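Local coordinates for protein bifunctional endomannanase/endoglucanase (Caldanaerobius polysaccharolyticus, PDB 3W0K) that probably hydrolyses beta-linked mannan and glucan chains as a glycoside hydrolase family 5 enzyme built on a beta/alpha barrel, at residues 146-151 with 182-187; 139-144 with 174-179; 9-14 with 63-68. All coordinates share one frame; numbering follows the deposited sequence.

Contact 1. Residues 146-151 with 182-187; sequences LTRENH and AMPELA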
loop_
_atom_site.group_PDB
_atom_site.type_symbol
_atom_site.label_atom_id
_atom_site.label_comp_id
_atom_site.label_asym_id
_atom_site.label_seq_id
_atom_site.Cartn_x
_atom_site.Cartn_y
_atom_site.Cartn_z
ATOM N N LEU A 146 -14.841 14.453 -1.627
ATOM C CA LEU A 146 -14.127 14.199 -0.379
ATOM C C LEU A 146 -13.676 15.476 0.314
ATOM O O LEU A 146 -13.221 16.425 -0.329
ATOM C CB LEU A 146 -12.904 13.293 -0.614
ATOM C CG LEU A 146 -12.092 12.869 0.626
ATOM C CD1 LEU A 146 -11.444 11.509 0.415
ATOM C CD2 LEU A 146 -11.021 13.904 0.980
ATOM N N THR A 147 -13.850 15.499 1.631
ATOM C CA THR A 147 -13.409 16.606 2.474
ATOM C C THR A 147 -12.733 15.920 3.653
ATOM O O THR A 147 -12.953 14.729 3.891
ATOM C CB THR A 147 -14.584 17.462 3.017
ATOM O OG1 THR A 147 -15.423 16.664 3.862
ATOM C CG2 THR A 147 -15.411 18.040 1.880
ATOM N N ARG A 148 -11.882 16.637 4.375
ATOM C CA ARG A 148 -11.233 16.029 5.533
ATOM C C ARG A 148 -12.293 15.579 6.533
ATOM O O ARG A 148 -12.155 14.534 7.169
ATOM C CB ARG A 148 -10.267 17.005 6.205
ATOM C CG ARG A 148 -8.963 17.221 5.460
ATOM C CD ARG A 148 -8.012 18.038 6.311
ATOM N NE ARG A 148 -6.783 18.399 5.609
ATOM C CZ ARG A 148 -5.682 17.654 5.573
ATOM N NH1 ARG A 148 -5.636 16.479 6.192
ATOM N NH2 ARG A 148 -4.604 18.111 4.950
ATOM N N GLU A 149 -13.375 16.350 6.627
ATOM C CA GLU A 149 -14.466 16.048 7.544
ATOM C C GLU A 149 -15.234 14.770 7.201
ATOM O O GLU A 149 -15.427 13.920 8.071
ATOM C CB GLU A 149 -15.434 17.232 7.625
ATOM C CG GLU A 149 -16.539 17.066 8.661
ATOM C CD GLU A 149 -17.431 18.291 8.774
ATOM O OE1 GLU A 149 -16.900 19.423 8.771
ATOM O OE2 GLU A 149 -18.665 18.120 8.873
ATOM N N ASN A 150 -15.677 14.619 5.951
ATOM C CA ASN A 150 -16.421 13.408 5.622
ATOM C C ASN A 150 -15.556 12.152 5.557
ATOM O O ASN A 150 -16.022 11.060 5.884
ATOM C CB ASN A 150 -17.373 13.571 4.412
ATOM C CG ASN A 150 -16.667 13.904 3.105
ATOM O OD1 ASN A 150 -15.550 13.466 2.841
ATOM N ND2 ASN A 150 -17.368 14.638 2.244
ATOM N N HIS A 151 -14.281 12.318 5.210
ATOM C CA HIS A 151 -13.362 11.187 5.177
ATOM C C HIS A 151 -13.150 10.735 6.622
ATOM O O HIS A 151 -13.254 9.547 6.928
ATOM C CB HIS A 151 -12.017 11.590 4.556
ATOM C CG HIS A 151 -10.928 10.581 4.767
ATOM N ND1 HIS A 151 -9.966 10.722 5.745
ATOM C CD2 HIS A 151 -10.654 9.414 4.135
ATOM C CE1 HIS A 151 -9.147 9.685 5.706
ATOM N NE2 HIS A 151 -9.542 8.877 4.738
ATOM N N ALA A 182 -0.848 13.894 4.964
ATOM C CA ALA A 182 -0.976 13.525 6.373
ATOM C C ALA A 182 -2.339 13.934 6.929
ATOM O O ALA A 182 -2.940 14.913 6.476
ATOM C CB ALA A 182 0.143 14.159 7.191
ATOM N N MET A 183 -2.796 13.209 7.946
ATOM C CA MET A 183 -4.108 13.456 8.535
ATOM C C MET A 183 -4.073 13.697 10.042
ATOM O O MET A 183 -4.455 12.831 10.827
ATOM C CB MET A 183 -5.022 12.266 8.217
ATOM C CG MET A 183 -5.108 11.957 6.727
ATOM S SD MET A 183 -5.657 10.275 6.370
ATOM C CE MET A 183 -4.246 9.317 6.981
ATOM N N PRO A 184 -3.655 14.900 10.465
ATOM C CA PRO A 184 -3.599 15.195 11.901
ATOM C C PRO A 184 -4.961 15.093 12.590
ATOM O O PRO A 184 -5.037 14.816 13.789
ATOM C CB PRO A 184 -3.030 16.618 11.939
ATOM C CG PRO A 184 -3.433 17.199 10.622
ATOM C CD PRO A 184 -3.210 16.056 9.667
ATOM N N GLU A 185 -6.029 15.248 11.810
ATOM C CA GLU A 185 -7.390 15.166 12.332
ATOM C C GLU A 185 -7.755 13.758 12.805
ATOM O O GLU A 185 -8.727 13.579 13.538
ATOM C CB GLU A 185 -8.409 15.665 11.293
ATOM C CG GLU A 185 -8.486 14.852 9.991
ATOM C CD GLU A 185 -7.453 15.259 8.939
ATOM O OE1 GLU A 185 -6.493 15.994 9.253
ATOM O OE2 GLU A 185 -7.605 14.840 7.776
ATOM N N LEU A 186 -6.968 12.764 12.397
ATOM C CA LEU A 186 -7.218 11.380 12.798
ATOM C C LEU A 186 -6.083 10.813 13.657
ATOM O O LEU A 186 -6.010 9.606 13.891
ATOM C CB LEU A 186 -7.437 10.501 11.559
ATOM C CG LEU A 186 -8.744 10.726 10.791
ATOM C CD1 LEU A 186 -8.679 10.047 9.434
ATOM C CD2 LEU A 186 -9.926 10.207 11.606
ATOM N N ALA A 187 -5.227 11.700 14.157
ATOM C CA ALA A 187 -4.085 11.309 14.984
ATOM C C ALA A 187 -4.443 10.579 16.282
ATOM O O ALA A 187 -3.730 9.666 16.700
ATOM C CB ALA A 187 -3.230 12.534 15.296
HETATM O O HOH W 1 -9.712 13.148 7.208
HETATM O O HOH W 2 -1.861 17.426 5.886
#
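R148, in the first turn of helix 148-165 of the beta/alpha barrel, reaches across to E185 and A182 in the loop that leads to strand 192-197. The charged part is a salt bridge: NH1 of R148 lies 3.0 Å from OE2 of E185, which accepts the N-H through its syn lone pair, on the side of OE1, while the bond from NH1 to OE1 is weak. The carboxylate stands at 90° to the guanidinium and meets it at the edge. NH1 of R148 also donates to the carbonyl oxygen of A182, 3.1 Å away and almost straight at 168°, so that one nitrogen grips both a charge and the backbone. The apolar part involves H151: its CE1 touches SD of M183 at 3.6 Å and CD1 of L186, both oblique to the ring. The helix start is fixed by a capping box, in which N150 N donates to OG1 of T147 and T147 N to OD1 of N150. One water links NH2 of R148 to the oxygen of A182; another donates to the R148 carbonyl oxygen and to OE2 of E185, and sits in the plane of the H151 ring, 2.8 Å from ND1.

Contact 2. Residues 139-144 with 174-179; sequences PNIGQY and DGLGGG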
loop_
_atom_site.group_PDB
_atom_site.type_symbol
_atom_site.label_atom_id
_atom_site.label_comp_id
_atom_site.label_asym_id
_atom_site.label_seq_id
_atom_site.Cartn_x
_atom_site.Cartn_y
_atom_site.Cartn_z
ATOM N N PRO A 139 -8.767 9.810 -2.397
ATOM C CA PRO A 139 -8.499 10.918 -3.317
ATOM C C PRO A 139 -8.141 12.248 -2.673
ATOM O O PRO A 139 -8.065 12.375 -1.449
ATOM C CB PRO A 139 -9.801 11.017 -4.104
ATOM C CG PRO A 139 -10.827 10.697 -3.068
ATOM C CD PRO A 139 -10.212 9.518 -2.332
ATOM N N ASN A 140 -7.890 13.236 -3.524
ATOM C CA ASN A 140 -7.559 14.567 -3.046
ATOM C C ASN A 140 -8.796 15.244 -2.486
ATOM O O ASN A 140 -9.928 14.896 -2.831
ATOM C CB ASN A 140 -7.006 15.424 -4.185
ATOM C CG ASN A 140 -5.556 15.121 -4.489
ATOM O OD1 ASN A 140 -4.657 15.548 -3.760
ATOM N ND2 ASN A 140 -5.318 14.391 -5.565
ATOM N N ILE A 141 -8.574 16.177 -1.572
ATOM C CA ILE A 141 -9.666 16.946 -0.999
ATOM C C ILE A 141 -10.251 17.711 -2.190
ATOM O O ILE A 141 -9.512 18.309 -2.977
ATOM C CB ILE A 141 -9.130 17.925 0.066
ATOM C CG1 ILE A 141 -8.522 17.135 1.228
ATOM C CG2 ILE A 141 -10.244 18.840 0.562
ATOM C CD1 ILE A 141 -7.596 17.955 2.110
ATOM N N GLY A 142 -11.565 17.627 -2.364
ATOM C CA GLY A 142 -12.203 18.300 -3.483
ATOM C C GLY A 142 -12.474 17.378 -4.659
ATOM O O GLY A 142 -13.050 17.803 -5.660
ATOM N N GLN A 143 -12.010 16.134 -4.562
ATOM C CA GLN A 143 -12.225 15.132 -5.603
ATOM C C GLN A 143 -13.308 14.173 -5.130
ATOM O O GLN A 143 -13.248 13.676 -4.005
ATOM C CB GLN A 143 -10.958 14.315 -5.846
ATOM C CG GLN A 143 -10.039 14.819 -6.923
ATOM C CD GLN A 143 -9.000 13.775 -7.297
ATOM O OE1 GLN A 143 -8.323 13.220 -6.430
ATOM N NE2 GLN A 143 -8.886 13.487 -8.590
ATOM N N TYR A 144 -14.270 13.884 -6.002
ATOM C CA TYR A 144 -15.368 12.975 -5.675
ATOM C C TYR A 144 -16.079 13.391 -4.386
ATOM O O TYR A 144 -16.571 12.546 -3.632
ATOM C CB TYR A 144 -14.856 11.533 -5.554
ATOM C CG TYR A 144 -14.000 11.080 -6.715
ATOM C CD1 TYR A 144 -14.516 11.020 -8.011
ATOM C CD2 TYR A 144 -12.669 10.721 -6.521
ATOM C CE1 TYR A 144 -13.723 10.615 -9.080
ATOM C CE2 TYR A 144 -11.869 10.314 -7.580
ATOM C CZ TYR A 144 -12.401 10.263 -8.858
ATOM O OH TYR A 144 -11.608 9.868 -9.908
ATOM N N ASP A 174 -4.794 4.972 5.019
ATOM C CA ASP A 174 -3.925 5.594 4.017
ATOM C C ASP A 174 -4.097 7.103 3.945
ATOM O O ASP A 174 -5.196 7.625 4.131
ATOM C CB ASP A 174 -4.198 5.008 2.626
ATOM C CG ASP A 174 -3.678 3.587 2.459
ATOM O OD1 ASP A 174 -3.324 2.930 3.463
ATOM O OD2 ASP A 174 -3.625 3.127 1.300
ATOM N N GLY A 175 -3.005 7.793 3.630
ATOM C CA GLY A 175 -3.048 9.239 3.518
ATOM C C GLY A 175 -3.950 9.735 2.401
ATOM O O GLY A 175 -4.240 9.012 1.441
ATOM N N LEU A 176 -4.424 10.968 2.538
ATOM C CA LEU A 176 -5.287 11.563 1.524
ATOM C C LEU A 176 -4.484 11.927 0.280
ATOM O O LEU A 176 -3.253 11.840 0.276
ATOM C CB LEU A 176 -5.973 12.812 2.084
ATOM C CG LEU A 176 -6.919 12.559 3.255
ATOM C CD1 LEU A 176 -7.465 13.886 3.772
ATOM C CD2 LEU A 176 -8.051 11.646 2.809
ATOM N N GLY A 177 -5.184 12.318 -0.779
ATOM C CA GLY A 177 -4.517 12.699 -2.012
ATOM C C GLY A 177 -3.617 11.620 -2.583
ATOM O O GLY A 177 -2.488 11.899 -2.996
ATOM N N GLY A 178 -4.116 10.386 -2.601
ATOM C CA GLY A 178 -3.341 9.276 -3.130
ATOM C C GLY A 178 -2.258 8.779 -2.190
ATOM O O GLY A 178 -1.210 8.304 -2.641
ATOM N N GLY A 179 -2.522 8.864 -0.889
ATOM C CA GLY A 179 -1.566 8.419 0.114
ATOM C C GLY A 179 -0.452 9.408 0.401
ATOM O O GLY A 179 0.479 9.099 1.145
#
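The side chain of N140 has CG anti to its own carbonyl carbon (chi1 -79°), and a chi2 of -77° turns OD1 onto CA of G177, the two atoms 3.3 Å apart. In L176, a chi2 of 176° extends the chain to CD1, which meets CG1 of I141 at 4.3 Å, a loose apolar touch. The backbones come closest at the first of these contacts, where the CA atoms of N140 and G177 are 3.7 Å apart. Such an approach depends on G177 having no side chain, since a CB there would clash with OD1 of N140; its positive phi also favours glycine, as it does in G178 and G179. One hydrogen bond joins the segments, from G177 N to the carbonyl oxygen of P139, 3.0 Å long, with the donor well above the carbonyl plane.

N140 is held from its own side as well. It opens a type II beta turn that ends at Q143, with G142 adopting a positive phi, and the amide of Q143 folds back over the turn: OE1 accepts from N140 N at 2.9 Å, in the carbonyl plane and on a lone pair, and more weakly from ND2 of N140. R148 touches both I141 and L176, while P139 packs on Y89 and W102. At the far end of 174-179, OD2 of D174 forms a salt bridge with R196. The arrangement joins the loop after strand 130-133 to the short, weakly bonded helical turn that follows strand 170-174, at the C-terminal side of a TIM barrel, the end at which enzymes of this fold carry their active sites.

Contact 3. Residues 9-14 with 63-68; sequences QWMYVW and EYIDLY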
loop_
_atom_site.group_PDB
_atom_site.type_symbol
_atom_site.label_atom_id
_atom_site.label_comp_id
_atom_site.label_asym_id
_atom_site.label_seq_id
_atom_site.Cartn_x
_atom_site.Cartn_y
_atom_site.Cartn_z
ATOM N N GLN A 9 -0.008 -8.973 -5.369
ATOM C CA GLN A 9 -1.219 -8.748 -6.141
ATOM C C GLN A 9 -2.061 -9.992 -6.461
ATOM O O GLN A 9 -2.764 -10.030 -7.476
ATOM C CB GLN A 9 -0.831 -8.003 -7.428
ATOM C CG GLN A 9 -0.323 -6.554 -7.212
ATOM C CD GLN A 9 1.055 -6.450 -6.548
ATOM O OE1 GLN A 9 1.275 -5.601 -5.677
ATOM N NE2 GLN A 9 1.989 -7.284 -6.979
ATOM N N TRP A 10 -2.057 -10.958 -5.546
ATOM C CA TRP A 10 -2.789 -12.214 -5.725
ATOM C C TRP A 10 -4.298 -12.081 -5.943
ATOM O O TRP A 10 -4.897 -12.907 -6.629
ATOM C CB TRP A 10 -2.521 -13.151 -4.545
ATOM C CG TRP A 10 -1.060 -13.371 -4.263
ATOM C CD1 TRP A 10 -0.035 -13.377 -5.167
ATOM C CD2 TRP A 10 -0.467 -13.616 -2.984
ATOM N NE1 TRP A 10 1.160 -13.611 -4.528
ATOM C CE2 TRP A 10 0.923 -13.762 -3.187
ATOM C CE3 TRP A 10 -0.976 -13.728 -1.683
ATOM C CZ2 TRP A 10 1.812 -14.014 -2.138
ATOM C CZ3 TRP A 10 -0.091 -13.978 -0.637
ATOM C CH2 TRP A 10 1.287 -14.118 -0.873
ATOM N N MET A 11 -4.907 -11.046 -5.367
ATOM C CA MET A 11 -6.350 -10.813 -5.506
ATOM C C MET A 11 -6.551 -9.313 -5.732
ATOM O O MET A 11 -7.539 -8.714 -5.297
ATOM C CB MET A 11 -7.074 -11.268 -4.229
ATOM C CG MET A 11 -8.587 -11.372 -4.363
ATOM S SD MET A 11 -9.450 -11.752 -2.812
ATOM C CE MET A 11 -8.746 -13.283 -2.440
ATOM N N TYR A 12 -5.632 -8.745 -6.502
ATOM C CA TYR A 12 -5.584 -7.317 -6.799
ATOM C C TYR A 12 -6.656 -6.724 -7.716
ATOM O O TYR A 12 -7.261 -5.705 -7.378
ATOM C CB TYR A 12 -4.184 -7.000 -7.334
ATOM C CG TYR A 12 -3.906 -5.550 -7.617
ATOM C CD1 TYR A 12 -4.183 -4.565 -6.672
ATOM C CD2 TYR A 12 -3.340 -5.163 -8.830
ATOM C CE1 TYR A 12 -3.904 -3.235 -6.928
ATOM C CE2 TYR A 12 -3.053 -3.831 -9.095
ATOM C CZ TYR A 12 -3.339 -2.870 -8.140
ATOM O OH TYR A 12 -3.073 -1.548 -8.404
ATOM N N VAL A 13 -6.860 -7.323 -8.884
ATOM C CA VAL A 13 -7.853 -6.820 -9.833
ATOM C C VAL A 13 -8.711 -7.954 -10.380
ATOM O O VAL A 13 -8.196 -8.940 -10.910
ATOM C CB VAL A 13 -7.182 -6.068 -11.017
ATOM C CG1 VAL A 13 -8.227 -5.663 -12.051
ATOM C CG2 VAL A 13 -6.461 -4.824 -10.515
ATOM N N TRP A 14 -10.022 -7.809 -10.229
ATOM C CA TRP A 14 -10.959 -8.813 -10.704
ATOM C C TRP A 14 -11.339 -8.597 -12.160
ATOM O O TRP A 14 -11.356 -7.470 -12.656
ATOM C CB TRP A 14 -12.227 -8.815 -9.838
ATOM C CG TRP A 14 -13.332 -9.703 -10.366
ATOM C CD1 TRP A 14 -13.490 -11.040 -10.140
ATOM C CD2 TRP A 14 -14.414 -9.310 -11.222
ATOM N NE1 TRP A 14 -14.601 -11.505 -10.804
ATOM C CE2 TRP A 14 -15.186 -10.464 -11.476
ATOM C CE3 TRP A 14 -14.803 -8.094 -11.802
ATOM C CZ2 TRP A 14 -16.328 -10.438 -12.287
ATOM C CZ3 TRP A 14 -15.940 -8.069 -12.610
ATOM C CH2 TRP A 14 -16.685 -9.237 -12.843
ATOM N N GLU A 63 -11.919 -17.903 1.610
ATOM C CA GLU A 63 -11.017 -19.009 1.908
ATOM C C GLU A 63 -9.624 -18.718 1.359
ATOM O O GLU A 63 -8.632 -19.237 1.868
ATOM C CB GLU A 63 -11.571 -20.326 1.369
ATOM C CG GLU A 63 -12.789 -20.794 2.148
ATOM C CD GLU A 63 -13.385 -22.091 1.630
ATOM O OE1 GLU A 63 -14.506 -22.427 2.068
ATOM O OE2 GLU A 63 -12.745 -22.775 0.801
ATOM N N TYR A 64 -9.556 -17.878 0.326
ATOM C CA TYR A 64 -8.270 -17.489 -0.245
ATOM C C TYR A 64 -7.552 -16.581 0.741
ATOM O O TYR A 64 -6.347 -16.707 0.943
ATOM C CB TYR A 64 -8.451 -16.757 -1.571
ATOM C CG TYR A 64 -8.572 -17.676 -2.758
ATOM C CD1 TYR A 64 -7.430 -18.184 -3.385
ATOM C CD2 TYR A 64 -9.818 -18.026 -3.267
ATOM C CE1 TYR A 64 -7.531 -19.016 -4.494
ATOM C CE2 TYR A 64 -9.929 -18.858 -4.380
ATOM C CZ TYR A 64 -8.784 -19.346 -4.986
ATOM O OH TYR A 64 -8.889 -20.159 -6.091
ATOM N N ILE A 65 -8.300 -15.668 1.357
ATOM C CA ILE A 65 -7.724 -14.754 2.337
ATOM C C ILE A 65 -7.255 -15.555 3.552
ATOM O O ILE A 65 -6.186 -15.285 4.095
ATOM C CB ILE A 65 -8.720 -13.636 2.727
ATOM C CG1 ILE A 65 -9.108 -12.843 1.473
ATOM C CG2 ILE A 65 -8.089 -12.699 3.757
ATOM C CD1 ILE A 65 -10.176 -11.792 1.696
ATOM N N ASP A 66 -8.022 -16.582 3.928
ATOM C CA ASP A 66 -7.649 -17.452 5.051
ATOM C C ASP A 66 -6.306 -18.108 4.735
ATOM O O ASP A 66 -5.434 -18.213 5.601
ATOM C CB ASP A 66 -8.662 -18.589 5.240
ATOM C CG ASP A 66 -10.025 -18.118 5.697
ATOM O OD1 ASP A 66 -10.198 -16.928 6.023
ATOM O OD2 ASP A 66 -10.933 -18.971 5.740
ATOM N N LEU A 67 -6.165 -18.559 3.490
ATOM C CA LEU A 67 -4.952 -19.227 3.031
ATOM C C LEU A 67 -3.750 -18.289 3.031
ATOM O O LEU A 67 -2.655 -18.679 3.441
ATOM C CB LEU A 67 -5.171 -19.831 1.640
ATOM C CG LEU A 67 -4.043 -20.699 1.077
ATOM C CD1 LEU A 67 -3.662 -21.793 2.065
ATOM C CD2 LEU A 67 -4.491 -21.299 -0.249
ATOM N N TYR A 68 -3.954 -17.054 2.576
ATOM C CA TYR A 68 -2.871 -16.077 2.563
ATOM C C TYR A 68 -2.390 -15.864 3.999
ATOM O O TYR A 68 -1.187 -15.838 4.267
ATOM C CB TYR A 68 -3.345 -14.731 2.001
ATOM C CG TYR A 68 -3.860 -14.735 0.573
ATOM C CD1 TYR A 68 -3.554 -15.767 -0.316
ATOM C CD2 TYR A 68 -4.666 -13.693 0.118
ATOM C CE1 TYR A 68 -4.045 -15.758 -1.630
ATOM C CE2 TYR A 68 -5.158 -13.672 -1.182
ATOM C CZ TYR A 68 -4.847 -14.701 -2.052
ATOM O OH TYR A 68 -5.339 -14.663 -3.336
#
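The ring of Y68 is sandwiched between CE3 of W10 on one face, 3.5 Å above the plane, and the carbonyl oxygen of Y64, in the preceding turn of its own helix, on the opposite face. Both lie offset toward the rim. The indole and the phenol are inclined by 57°, with the centroids of the tryptophan six-membered ring and the tyrosine ring 5.0 Å apart, an oblique aromatic pair in which the two side chains run antiparallel alongside one another. CE3 of W10 approaches CD1 of Y68 to 3.6 Å, and CB of W10 rests against the phenol oxygen, 3.4 Å from OH. That hydroxyl finds its hydrogen-bond partner in the carbonyl oxygen of E21, whose residue also forms a backbone hydrogen bond with W10.

M11 makes the second set of contacts, through its terminal methyl. CG is anti to the backbone N (chi1 -167°), and the chain then bends at chi3 (-61°), which sets CE among three residues of the helix. CE lies 3.6 Å from CB of Y64, 4.0 Å from CG1 of I65 and 3.8 Å from CE2 of Y68, oblique to both tyrosine rings. Y64 therefore takes part through the root of its side chain, while the end of that side chain turns away from 9-14, and the side chain touches P20.

This is buried, largely apolar packing between the loop after the first barrel strand, 4-7, and helix 62-74. Strand 38-44 lies against it, with I41 touching both W10 and Y68 and V43 touching M11. Strand 78-83 adds M79 against I65 and Y68, and F118 of helix 105-121 packs on I65.

From the N terminus, contact 3 comes first: it brings the loop after strand 4-7 onto helix 62-74 and closes a loop that includes strand 38-44. It is complete before either other contact opens, and stands in series with both. Contacts 2 and 1 cross, their segments following one another as 139-144, 146-151, 174-179 and 182-187, so that the two closures interlock around helix 148-165 and strand 170-174. They also touch, for example where CD2 of L176 meets ND1 of H151 at 3.6 Å. Together they tie the loop after strand 130-133 and the start of helix 148-165 to the end of strand 170-174 and the loop leading to strand 192-197, whereas contact 3 lies apart, its centre about 25 Å from that of contact 2.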